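Local structure of type I polyketide synthase PikAII (Streptomyces venezuelae, 3QP9) at residues I32-L37 and G157-G162; A405-A410 and P498-A503. The protein probably epimerizes the alpha-substituted beta-ketoacyl intermediate of a growing polyketide chain without reducing it, as a C2-type ketoreductase domain of a modular synthase. All coordinates share one frame; numbering follows the deposited sequence.

How the interactions relate
Interaction 1 lies on the N-terminal strand 29-36 and the loop after strand 151-156. Interaction 2 joins the loop after strand 396-402 to helix 493-501. Their centres are about 20 Å apart. They meet where Ile32 CD1 packs on Ile406 CG2 at 4.1 Å. Strand 227-235 and helix 170-185 run past both. Arg231 touches Trp34 of interaction 1 and hydrogen-bonds through NH1 to Ile406 O of interaction 2. The loop 405-410 belongs to the KR domain and, as in other short-chain reductases, probably lies beside the active site. Interaction 1 lies where the N-terminal, probably structural half meets the catalytic half: strand 29-36 stands between strands 227-235 and 485-488.

Interaction 1 of 2, residues I32-L37 and G157-G162; sequences IDWKRL and GAVSVG
Ser160 OG is held by the carbonyl O of Asp165 and, weakly, by Gly162 N at 3.4 Å. The CB of Ser160 points away from Trp34, and Ser160 meets the indole through its backbone. Ser160 O lies 3.4 Å from Trp34 NE1, obliquely to the ring; the angle is too poor for a hydrogen bond. Trp34 CG lies anti to its own carbonyl carbon (chi1 -75°), which lays the indole over the loop. Val161 supplies the contact over one indole face. Its CG1 sits 4.2 Å from the centroid of the five-membered ring, 24° off the normal, a CH-pi contact. Val161 CA also reaches Trp34 CD1 at 3.5 Å. The loop, between strand 151-156 and helix 170-185, belongs to the N-terminal, probably structural Rossmann-like half. Strand 29-36 stands antiparallel between strands 227-235 and 485-488, where the two halves join. At the far end of the indole, Val159 CG2 touches Trp34 CZ2 at 3.8 Å. It comes obliquely, and the two side chains cross at about a right angle. Trp176 of helix 170-185 packs against both Trp34 and Val159. Ala222 of strand 220-224 touches Trp34 and Val161.

Interaction 2 of 2, residues A405-A410 and P498-A503; sequences AIWGGA and PGFTTA
Phe500 turns the edge of its ring, at CE1 and CZ, toward the backbone of Trp407 and Gly408. Trp407 O lies 3.4 Å from Phe500 CZ, and Gly408 O lies 3.7 Å from Phe500 CE1. Both oxygens sit near the plane of the phenyl ring, so they face its C-H rim. Such an approach is consistent with a weak electrostatic attraction between the carbonyl oxygens and the ring hydrogens. Phe500 CG stands anti to the backbone N (chi1 -170°), which carries the ring out from helix 493-501 to the loop. Trp407 CG sits between its backbone N and carbonyl carbon (chi1 55°), swinging the indole to one side. Phe500 therefore meets mainly the main chain and Trp407 CB, which is 3.9 Å from Phe500 CZ. The two rings are oblique, neither stacked nor edge-to-face. Their planes meet at 71°, with the centroids of the indole five-membered ring and the phenyl 5.7 Å apart. Segment 405-410 joins strand 396-402 to helix 413-426 in the Rossmann fold of the KR domain. In short-chain dehydrogenases and reductases the catalytic serine and tyrosine come from this part of the fold, so helix 493-501 packs here close to the probable active-site region. Phe496 of that helix completes an aromatic cluster: it meets Trp407 edge-to-face and also meets the ring of Phe500. Leu184 of helix 170-185 touches Phe500. Within 498-503, Thr502 OG1 donates to Pro498 O at 2.6 Å, from above the carbonyl plane. Thr501 N bonds weakly to the same oxygen.

Interaction 1 of 2, residues I32-L37 and G157-G162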
ATOM      1  N   ILE A  32      -0.962  -6.350 -10.138  1.00 22.76           N
ATOM      2  CA  ILE A  32      -2.367  -6.400  -9.686  1.00 23.97           C
ATOM      3  C   ILE A  32      -3.365  -6.138 -10.812  1.00 25.63           C
ATOM      4  O   ILE A  32      -3.239  -5.187 -11.522  1.00 26.82           O
ATOM      5  CB  ILE A  32      -2.631  -5.456  -8.447  1.00 23.58           C
ATOM      6  CG1 ILE A  32      -1.984  -6.043  -7.149  1.00 21.15           C
ATOM      7  CG2 ILE A  32      -4.176  -5.214  -8.149  1.00 27.68           C
ATOM      8  CD1 ILE A  32      -2.602  -7.353  -6.668  1.00 22.66           C
ATOM      9  N   ASP A  33      -4.317  -7.045 -11.039  1.00 24.71           N
ATOM     10  CA  ASP A  33      -5.301  -6.791 -12.129  1.00 29.02           C
ATOM     11  C   ASP A  33      -6.669  -6.748 -11.443  1.00 26.27           C
ATOM     12  O   ASP A  33      -6.798  -7.211 -10.309  1.00 24.25           O
ATOM     13  CB  ASP A  33      -5.258  -7.925 -13.168  1.00 28.86           C
ATOM     14  CG  ASP A  33      -5.370  -7.396 -14.558  1.00 41.91           C
ATOM     15  OD1 ASP A  33      -4.577  -7.848 -15.433  1.00 49.45           O
ATOM     16  OD2 ASP A  33      -6.203  -6.461 -14.785  1.00 51.60           O
ATOM     17  N   TRP A  34      -7.655  -6.142 -12.082  1.00 24.85           N
ATOM     18  CA  TRP A  34      -9.012  -6.011 -11.537  1.00 26.56           C
ATOM     19  C   TRP A  34      -9.957  -6.720 -12.459  1.00 27.89           C
ATOM     20  O   TRP A  34     -10.094  -6.331 -13.668  1.00 28.89           O
ATOM     21  CB  TRP A  34      -9.323  -4.496 -11.434  1.00 26.47           C
ATOM     22  CG  TRP A  34      -8.575  -3.899 -10.271  1.00 24.69           C
ATOM     23  CD1 TRP A  34      -7.334  -3.360 -10.290  1.00 21.72           C
ATOM     24  CD2 TRP A  34      -9.023  -3.865  -8.885  1.00 24.62           C
ATOM     25  NE1 TRP A  34      -6.966  -2.992  -8.967  1.00 27.17           N
ATOM     26  CE2 TRP A  34      -7.979  -3.308  -8.114  1.00 28.25           C
ATOM     27  CE3 TRP A  34     -10.202  -4.322  -8.225  1.00 26.18           C
ATOM     28  CZ2 TRP A  34      -8.072  -3.109  -6.706  1.00 22.01           C
ATOM     29  CZ3 TRP A  34     -10.294  -4.183  -6.830  1.00 25.39           C
ATOM     30  CH2 TRP A  34      -9.233  -3.526  -6.088  1.00 23.96           C
ATOM     31  N   LYS A  35     -10.515  -7.834 -12.005  1.00 28.92           N
ATOM     32  CA  LYS A  35     -11.305  -8.709 -12.881  1.00 29.44           C
ATOM     33  C   LYS A  35     -12.771  -8.238 -12.859  1.00 30.01           C
ATOM     34  O   LYS A  35     -13.411  -8.217 -11.821  1.00 27.55           O
ATOM     35  CB  LYS A  35     -11.237 -10.133 -12.318  1.00 30.64           C
ATOM     36  CG  LYS A  35     -12.175 -11.117 -12.907  1.00 34.70           C
ATOM     37  CD  LYS A  35     -12.168 -12.476 -12.033  1.00 42.19           C
ATOM     38  CE  LYS A  35     -12.330 -13.731 -12.944  1.00 46.40           C
ATOM     39  NZ  LYS A  35     -13.222 -14.714 -12.214  1.00 45.49           N
ATOM     40  N   ARG A  36     -13.309  -7.895 -14.023  1.00 28.85           N
ATOM     41  CA  ARG A  36     -14.753  -7.549 -14.106  1.00 32.67           C
ATOM     42  C   ARG A  36     -15.654  -8.718 -13.670  1.00 33.51           C
ATOM     43  O   ARG A  36     -15.527  -9.870 -14.211  1.00 34.21           O
ATOM     44  CB  ARG A  36     -15.058  -7.165 -15.566  1.00 32.21           C
ATOM     45  CG  ARG A  36     -14.247  -5.940 -15.946  1.00 35.46           C
ATOM     46  CD  ARG A  36     -14.189  -5.766 -17.485  1.00 47.64           C
ATOM     47  NE  ARG A  36     -14.771  -4.490 -17.857  1.00 48.31           N
ATOM     48  CZ  ARG A  36     -14.109  -3.339 -17.828  1.00 52.65           C
ATOM     49  NH1 ARG A  36     -12.813  -3.299 -17.438  1.00 55.53           N
ATOM     50  NH2 ARG A  36     -14.749  -2.232 -18.179  1.00 51.12           N
ATOM     51  N   LEU A  37     -16.583  -8.488 -12.742  1.00 34.57           N
ATOM     52  CA  LEU A  37     -17.445  -9.572 -12.261  1.00 35.69           C
ATOM     53  C   LEU A  37     -18.789  -9.610 -13.049  1.00 39.38           C
ATOM     54  O   LEU A  37     -19.392  -8.545 -13.320  1.00 37.44           O
ATOM     55  CB  LEU A  37     -17.730  -9.403 -10.764  1.00 34.73           C
ATOM     56  CG  LEU A  37     -16.512  -9.399  -9.841  1.00 33.00           C
ATOM     57  CD1 LEU A  37     -16.953  -9.226  -8.388  1.00 31.87           C
ATOM     58  CD2 LEU A  37     -15.717 -10.751 -10.013  1.00 31.35           C
ATOM     59  N   GLY A 157     -11.770   6.520  -4.342  1.00 28.54           N
ATOM     60  CA  GLY A 157     -10.529   6.999  -5.009  1.00 27.36           C
ATOM     61  C   GLY A 157      -9.240   6.298  -4.534  1.00 27.97           C
ATOM     62  O   GLY A 157      -8.162   6.780  -4.802  1.00 29.34           O
ATOM     63  N   ALA A 158      -9.345   5.209  -3.780  1.00 26.09           N
ATOM     64  CA  ALA A 158      -8.173   4.553  -3.259  1.00 26.30           C
ATOM     65  C   ALA A 158      -7.368   3.604  -4.211  1.00 24.66           C
ATOM     66  O   ALA A 158      -6.180   3.315  -3.940  1.00 23.38           O
ATOM     67  CB  ALA A 158      -8.485   3.863  -1.895  1.00 24.96           C
ATOM     68  N   VAL A 159      -8.007   3.052  -5.229  1.00 23.89           N
ATOM     69  CA  VAL A 159      -7.325   2.073  -6.106  1.00 24.85           C
ATOM     70  C   VAL A 159      -7.631   2.497  -7.546  1.00 25.34           C
ATOM     71  O   VAL A 159      -8.622   3.161  -7.811  1.00 28.29           O
ATOM     72  CB  VAL A 159      -7.742   0.657  -5.916  1.00 22.25           C
ATOM     73  CG1 VAL A 159      -7.473   0.186  -4.348  1.00 22.55           C
ATOM     74  CG2 VAL A 159      -9.268   0.514  -6.268  1.00 25.36           C
ATOM     75  N   SER A 160      -6.784   2.073  -8.433  1.00 25.23           N
ATOM     76  CA  SER A 160      -6.964   2.262  -9.899  1.00 27.60           C
ATOM     77  C   SER A 160      -7.270   0.904 -10.566  1.00 26.03           C
ATOM     78  O   SER A 160      -6.463   0.007 -10.470  1.00 26.42           O
ATOM     79  CB  SER A 160      -5.657   2.764 -10.482  1.00 27.68           C
ATOM     80  OG  SER A 160      -5.750   2.736 -11.926  1.00 28.29           O
ATOM     81  N   VAL A 161      -8.370   0.768 -11.265  1.00 26.76           N
ATOM     82  CA  VAL A 161      -8.746  -0.527 -11.878  1.00 28.21           C
ATOM     83  C   VAL A 161      -8.129  -0.651 -13.262  1.00 30.04           C
ATOM     84  O   VAL A 161      -8.141  -1.728 -13.934  1.00 31.24           O
ATOM     85  CB  VAL A 161     -10.254  -0.736 -11.963  1.00 26.62           C
ATOM     86  CG1 VAL A 161     -10.881  -0.706 -10.511  1.00 26.23           C
ATOM     87  CG2 VAL A 161     -11.031   0.157 -12.981  1.00 25.14           C
ATOM     88  N   GLY A 162      -7.587   0.441 -13.705  1.00 31.30           N
ATOM     89  CA  GLY A 162      -6.911   0.378 -15.025  1.00 34.86           C
ATOM     90  C   GLY A 162      -6.597   1.698 -15.590  1.00 37.53           C
ATOM     91  O   GLY A 162      -6.485   2.695 -14.855  1.00 35.95           O
TER

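Interaction 2 of 2, residues A405-A410 and P498-A503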
ATOM      1  N   ALA A 405       2.355  -4.786   1.044  1.00 26.66           N
ATOM      2  CA  ALA A 405       1.312  -3.952   0.531  1.00 27.47           C
ATOM      3  C   ALA A 405       0.485  -4.602  -0.588  1.00 27.70           C
ATOM      4  O   ALA A 405      -0.554  -4.045  -1.017  1.00 27.94           O
ATOM      5  CB  ALA A 405       1.954  -2.616   0.009  1.00 25.25           C
ATOM      6  N   ILE A 406       0.981  -5.705  -1.123  1.00 27.01           N
ATOM      7  CA  ILE A 406       0.349  -6.375  -2.274  1.00 27.51           C
ATOM      8  C   ILE A 406      -0.624  -7.457  -1.781  1.00 28.96           C
ATOM      9  O   ILE A 406      -1.822  -7.381  -2.030  1.00 28.51           O
ATOM     10  CB  ILE A 406       1.387  -7.019  -3.137  1.00 26.14           C
ATOM     11  CG1 ILE A 406       2.308  -5.907  -3.748  1.00 26.85           C
ATOM     12  CG2 ILE A 406       0.690  -7.841  -4.306  1.00 26.69           C
ATOM     13  CD1 ILE A 406       1.589  -4.795  -4.573  1.00 24.84           C
ATOM     14  N   TRP A 407      -0.117  -8.378  -0.974  1.00 28.32           N
ATOM     15  CA  TRP A 407      -0.939  -9.434  -0.473  1.00 31.59           C
ATOM     16  C   TRP A 407      -1.065  -9.370   1.054  1.00 31.68           C
ATOM     17  O   TRP A 407      -2.060  -9.840   1.600  1.00 32.55           O
ATOM     18  CB  TRP A 407      -0.427 -10.807  -0.978  1.00 30.13           C
ATOM     19  CG  TRP A 407       1.030 -11.175  -0.705  1.00 31.26           C
ATOM     20  CD1 TRP A 407       1.627 -11.395   0.519  1.00 32.73           C
ATOM     21  CD2 TRP A 407       2.031 -11.455  -1.690  1.00 33.39           C
ATOM     22  NE1 TRP A 407       2.937 -11.756   0.346  1.00 32.38           N
ATOM     23  CE2 TRP A 407       3.213 -11.799  -0.996  1.00 35.74           C
ATOM     24  CE3 TRP A 407       2.048 -11.409  -3.118  1.00 33.66           C
ATOM     25  CZ2 TRP A 407       4.392 -12.162  -1.661  1.00 36.40           C
ATOM     26  CZ3 TRP A 407       3.238 -11.733  -3.784  1.00 34.29           C
ATOM     27  CH2 TRP A 407       4.396 -12.102  -3.039  1.00 36.83           C
ATOM     28  N   GLY A 408      -0.109  -8.770   1.760  1.00 34.02           N
ATOM     29  CA  GLY A 408      -0.267  -8.693   3.263  1.00 34.23           C
ATOM     30  C   GLY A 408       0.352  -9.909   3.950  1.00 37.65           C
ATOM     31  O   GLY A 408       0.535 -10.999   3.334  1.00 40.02           O
ATOM     32  N   GLY A 409       0.584  -9.806   5.238  1.00 37.56           N
ATOM     33  CA  GLY A 409       1.234 -10.877   5.982  1.00 37.49           C
ATOM     34  C   GLY A 409       0.867 -10.602   7.421  1.00 37.35           C
ATOM     35  O   GLY A 409       0.662  -9.478   7.796  1.00 37.51           O
ATOM     36  N   ALA A 410       0.732 -11.637   8.232  1.00 38.39           N
ATOM     37  CA  ALA A 410       0.411 -11.392   9.638  1.00 37.14           C
ATOM     38  C   ALA A 410       1.586 -10.643  10.277  1.00 38.72           C
ATOM     39  O   ALA A 410       2.788 -10.933  10.000  1.00 38.28           O
ATOM     40  CB  ALA A 410       0.173 -12.733  10.336  1.00 39.57           C
ATOM     41  N   PRO A 498      -1.061 -22.416  -0.186  1.00 32.10           N
ATOM     42  CA  PRO A 498      -1.715 -23.051   1.023  1.00 34.43           C
ATOM     43  C   PRO A 498      -1.414 -22.269   2.326  1.00 35.27           C
ATOM     44  O   PRO A 498      -2.349 -22.069   3.139  1.00 33.72           O
ATOM     45  CB  PRO A 498      -1.198 -24.518   1.040  1.00 35.91           C
ATOM     46  CG  PRO A 498      -0.759 -24.780  -0.467  1.00 35.26           C
ATOM     47  CD  PRO A 498      -0.217 -23.357  -0.920  1.00 34.34           C
ATOM     48  N   GLY A 499      -0.159 -21.817   2.506  1.00 35.64           N
ATOM     49  CA  GLY A 499       0.217 -21.083   3.743  1.00 37.64           C
ATOM     50  C   GLY A 499      -0.579 -19.764   3.874  1.00 37.03           C
ATOM     51  O   GLY A 499      -0.997 -19.386   4.970  1.00 36.16           O
ATOM     52  N   PHE A 500      -0.812 -19.092   2.747  1.00 34.29           N
ATOM     53  CA  PHE A 500      -1.575 -17.819   2.721  1.00 33.96           C
ATOM     54  C   PHE A 500      -3.083 -18.025   3.036  1.00 32.49           C
ATOM     55  O   PHE A 500      -3.764 -17.124   3.458  1.00 32.26           O
ATOM     56  CB  PHE A 500      -1.416 -17.181   1.315  1.00 31.58           C
ATOM     57  CG  PHE A 500      -1.951 -15.748   1.213  1.00 31.31           C
ATOM     58  CD1 PHE A 500      -1.363 -14.720   1.939  1.00 31.71           C
ATOM     59  CD2 PHE A 500      -3.005 -15.447   0.375  1.00 30.50           C
ATOM     60  CE1 PHE A 500      -1.850 -13.415   1.855  1.00 25.80           C
ATOM     61  CE2 PHE A 500      -3.482 -14.122   0.266  1.00 33.55           C
ATOM     62  CZ  PHE A 500      -2.909 -13.128   1.035  1.00 27.32           C
ATOM     63  N   THR A 501      -3.629 -19.173   2.680  1.00 32.95           N
ATOM     64  CA  THR A 501      -5.086 -19.358   2.835  1.00 34.44           C
ATOM     65  C   THR A 501      -5.454 -20.269   3.980  1.00 36.70           C
ATOM     66  O   THR A 501      -6.636 -20.613   4.116  1.00 37.86           O
ATOM     67  CB  THR A 501      -5.783 -19.875   1.569  1.00 33.33           C
ATOM     68  OG1 THR A 501      -5.176 -21.111   1.134  1.00 29.02           O
ATOM     69  CG2 THR A 501      -5.720 -18.800   0.409  1.00 30.18           C
ATOM     70  N   THR A 502      -4.460 -20.603   4.805  1.00 38.42           N
ATOM     71  CA  THR A 502      -4.672 -21.561   5.904  1.00 41.97           C
ATOM     72  C   THR A 502      -5.703 -21.009   6.896  1.00 40.48           C
ATOM     73  O   THR A 502      -6.572 -21.750   7.330  1.00 41.89           O
ATOM     74  CB  THR A 502      -3.335 -22.103   6.561  1.00 43.26           C
ATOM     75  OG1 THR A 502      -2.580 -22.858   5.585  1.00 46.68           O
ATOM     76  CG2 THR A 502      -3.605 -23.074   7.728  1.00 45.21           C
ATOM     77  N   ALA A 503      -5.631 -19.727   7.225  1.00 38.91           N
ATOM     78  CA  ALA A 503      -6.594 -19.122   8.152  1.00 39.80           C
ATOM     79  C   ALA A 503      -7.767 -18.408   7.496  1.00 38.52           C
ATOM     80  O   ALA A 503      -8.882 -18.373   8.028  1.00 36.38           O
ATOM     81  CB  ALA A 503      -5.876 -18.154   9.090  1.00 41.40           C
TER